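Side-chain contact in probable secreted solute-binding lipoprotein (Streptomyces coelicolor, PDB 3I3V), which probably binds a solute outside the cell and delivers it to a membrane transporter: residues 30-33 with 34-37. Residues are numbered along the deposited sequence; the frame is centred on the assembly and turned at random.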
ATOM      1  N   VAL C  30     -33.289  29.087  18.281  1.00 33.33           N
ATOM      2  CA  VAL C  30     -34.024  29.217  17.018  1.00 33.77           C
ATOM      3  C   VAL C  30     -33.281  30.133  16.053  1.00 35.06           C
ATOM      4  O   VAL C  30     -33.117  29.808  14.882  1.00 33.41           O
ATOM      5  CB  VAL C  30     -35.453  29.803  17.227  1.00 33.78           C
ATOM      6  CG1 VAL C  30     -36.025  30.276  15.896  1.00 31.02           C
ATOM      7  CG2 VAL C  30     -36.371  28.754  17.828  1.00 33.26           C
ATOM      8  N   ASP C  31     -32.835  31.280  16.557  1.00 36.43           N
ATOM      9  CA  ASP C  31     -32.116  32.248  15.737  1.00 36.75           C
ATOM     10  C   ASP C  31     -30.758  31.714  15.323  1.00 36.68           C
ATOM     11  O   ASP C  31     -30.254  32.055  14.259  1.00 37.07           O
ATOM     12  CB  ASP C  31     -31.967  33.561  16.490  1.00 37.35           C
ATOM     13  CG  ASP C  31     -33.298  34.125  16.920  1.00 41.12           C
ATOM     14  OD1 ASP C  31     -34.235  34.123  16.090  1.00 42.74           O
ATOM     15  OD2 ASP C  31     -33.408  34.570  18.082  1.00 42.33           O
ATOM     16  N   ARG C  32     -30.171  30.869  16.158  1.00 37.33           N
ATOM     17  CA  ARG C  32     -28.883  30.287  15.822  1.00 39.98           C
ATOM     18  C   ARG C  32     -29.145  29.292  14.686  1.00 39.91           C
ATOM     19  O   ARG C  32     -28.408  29.256  13.700  1.00 41.28           O
ATOM     20  CB  ARG C  32     -28.270  29.584  17.040  1.00 40.87           C
ATOM     21  CG  ARG C  32     -26.761  29.343  16.943  1.00 45.91           C
ATOM     22  CD  ARG C  32     -26.391  28.285  15.900  1.00 50.12           C
ATOM     23  NE  ARG C  32     -24.962  28.294  15.564  1.00 54.11           N
ATOM     24  CZ  ARG C  32     -24.340  29.300  14.948  1.00 55.33           C
ATOM     25  NH1 ARG C  32     -25.015  30.385  14.599  1.00 55.78           N
ATOM     26  NH2 ARG C  32     -23.043  29.229  14.677  1.00 55.20           N
ATOM     27  N   PHE C  33     -30.205  28.497  14.828  1.00 39.19           N
ATOM     28  CA  PHE C  33     -30.582  27.520  13.809  1.00 37.55           C
ATOM     29  C   PHE C  33     -30.785  28.223  12.475  1.00 38.34           C
ATOM     30  O   PHE C  33     -30.389  27.716  11.432  1.00 38.05           O
ATOM     31  CB  PHE C  33     -31.883  26.813  14.193  1.00 37.16           C
ATOM     32  CG  PHE C  33     -32.404  25.895  13.129  1.00 30.63           C
ATOM     33  CD1 PHE C  33     -31.997  24.575  13.077  1.00 30.45           C
ATOM     34  CD2 PHE C  33     -33.270  26.366  12.153  1.00 31.92           C
ATOM     35  CE1 PHE C  33     -32.443  23.727  12.062  1.00 31.70           C
ATOM     36  CE2 PHE C  33     -33.720  25.529  11.133  1.00 31.94           C
ATOM     37  CZ  PHE C  33     -33.306  24.208  11.087  1.00 29.19           C
ATOM     38  N   ARG C  34     -31.429  29.384  12.507  1.00 39.40           N
ATOM     39  CA  ARG C  34     -31.654  30.142  11.284  1.00 41.68           C
ATOM     40  C   ARG C  34     -30.320  30.530  10.646  1.00 44.26           C
ATOM     41  O   ARG C  34     -30.134  30.353   9.438  1.00 44.52           O
ATOM     42  CB  ARG C  34     -32.475  31.395  11.578  1.00 40.69           C
ATOM     43  CG  ARG C  34     -33.977  31.176  11.579  1.00 37.42           C
ATOM     44  CD  ARG C  34     -34.655  32.377  12.185  1.00 37.75           C
ATOM     45  NE  ARG C  34     -36.105  32.322  12.100  1.00 36.56           N
ATOM     46  CZ  ARG C  34     -36.915  32.970  12.927  1.00 37.04           C
ATOM     47  NH1 ARG C  34     -36.409  33.709  13.905  1.00 34.70           N
ATOM     48  NH2 ARG C  34     -38.229  32.901  12.763  1.00 34.45           N
ATOM     49  N   GLU C  35     -29.400  31.054  11.459  1.00 45.54           N
ATOM     50  CA  GLU C  35     -28.080  31.455  10.971  1.00 46.63           C
ATOM     51  C   GLU C  35     -27.411  30.273  10.289  1.00 46.02           C
ATOM     52  O   GLU C  35     -26.707  30.439   9.294  1.00 47.23           O
ATOM     53  CB  GLU C  35     -27.187  31.948  12.122  1.00 47.54           C
ATOM     54  CG  GLU C  35     -27.613  33.273  12.742  1.00 50.39           C
ATOM     55  CD  GLU C  35     -26.696  33.722  13.881  1.00 52.19           C
ATOM     56  OE1 GLU C  35     -26.512  32.962  14.851  1.00 53.62           O
ATOM     57  OE2 GLU C  35     -26.161  34.844  13.814  1.00 55.69           O
ATOM     58  N   GLU C  36     -27.642  29.077  10.824  1.00 46.31           N
ATOM     59  CA  GLU C  36     -27.056  27.862  10.268  1.00 46.84           C
ATOM     60  C   GLU C  36     -27.711  27.389   8.977  1.00 48.05           C
ATOM     61  O   GLU C  36     -27.038  26.872   8.090  1.00 49.44           O
ATOM     62  CB  GLU C  36     -27.102  26.726  11.288  1.00 45.69           C
ATOM     63  CG  GLU C  36     -25.983  26.763  12.307  1.00 45.76           C
ATOM     64  CD  GLU C  36     -25.957  25.526  13.167  1.00 44.60           C
ATOM     65  OE1 GLU C  36     -26.369  24.464  12.663  1.00 46.76           O
ATOM     66  OE2 GLU C  36     -25.516  25.609  14.334  1.00 44.43           O
ATOM     67  N   ASN C  37     -29.024  27.553   8.875  1.00 50.00           N
ATOM     68  CA  ASN C  37     -29.748  27.130   7.678  1.00 51.12           C
ATOM     69  C   ASN C  37     -30.509  28.319   7.105  1.00 52.61           C
ATOM     70  O   ASN C  37     -31.703  28.486   7.346  1.00 53.27           O
ATOM     71  CB  ASN C  37     -30.723  26.005   8.022  1.00 48.30           C
ATOM     72  CG  ASN C  37     -30.175  25.066   9.069  1.00 45.52           C
ATOM     73  OD1 ASN C  37     -29.960  25.461  10.216  1.00 44.61           O
ATOM     74  ND2 ASN C  37     -29.945  23.819   8.687  1.00 44.30           N
TER
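Arg-32 reaches both Glu-35 and Glu-36 one turn further along helix 23-36, the crossover helix of a beta-alpha-beta unit in this periplasmic-binding-protein fold, and so illustrates how i to i+3 and i to i+4 spacing lets one guanidinium serve two carboxylates. Its CG lies anti to the backbone N, and a bend at chi2 folds the chain back over the later turn. Arg-32 NH1 forms a salt bridge with Glu-35 OE1 (3.0 Å), near the guanidinium plane, and Arg-32 NE forms another, also 3.0 Å, with Glu-36 OE2. The Glu-36 carboxylate is turned 79° from the guanidinium, and its CG lies over one face of that group. Glu-36 OE2 is shared with Arg-312 of the same chain, and these two cationic partners would probably favour the ionised form of the buried acid; OE1 has a long, weak ion pair with Arg-312 of the second subunit. On another side of the helix, Arg-34 NH1 makes a salt bridge of 3.1 Å with Asp-31 OD1, though as a hydrogen bond it is weak and bent (126°); NH2 is satisfied by the carbonyl oxygen of Ile-42 on strand 41-46, and Val-30 CG1 lies over one face of the Arg-34 guanidinium, toward its rim. Backbone bonds continue to the helix end: Arg-34, Glu-35 and Glu-36 N go to the carbonyls of Val-30, Asp-31 and Arg-32, and Asn-37 N to Phe-33 O at 2.9 Å. Phe-33 has an apolar role, its ring meeting Phe-306 and Phe-309 edge-to-face and stacking with the Asn-37 side-chain amide. Replacing it with alanine would probably open a gap against helix 300-310 and deprive that amide of its stacking surface. The ring and amide planes are only 19° apart, with Asn-37 CG 3.8 Å from Phe-33 CZ.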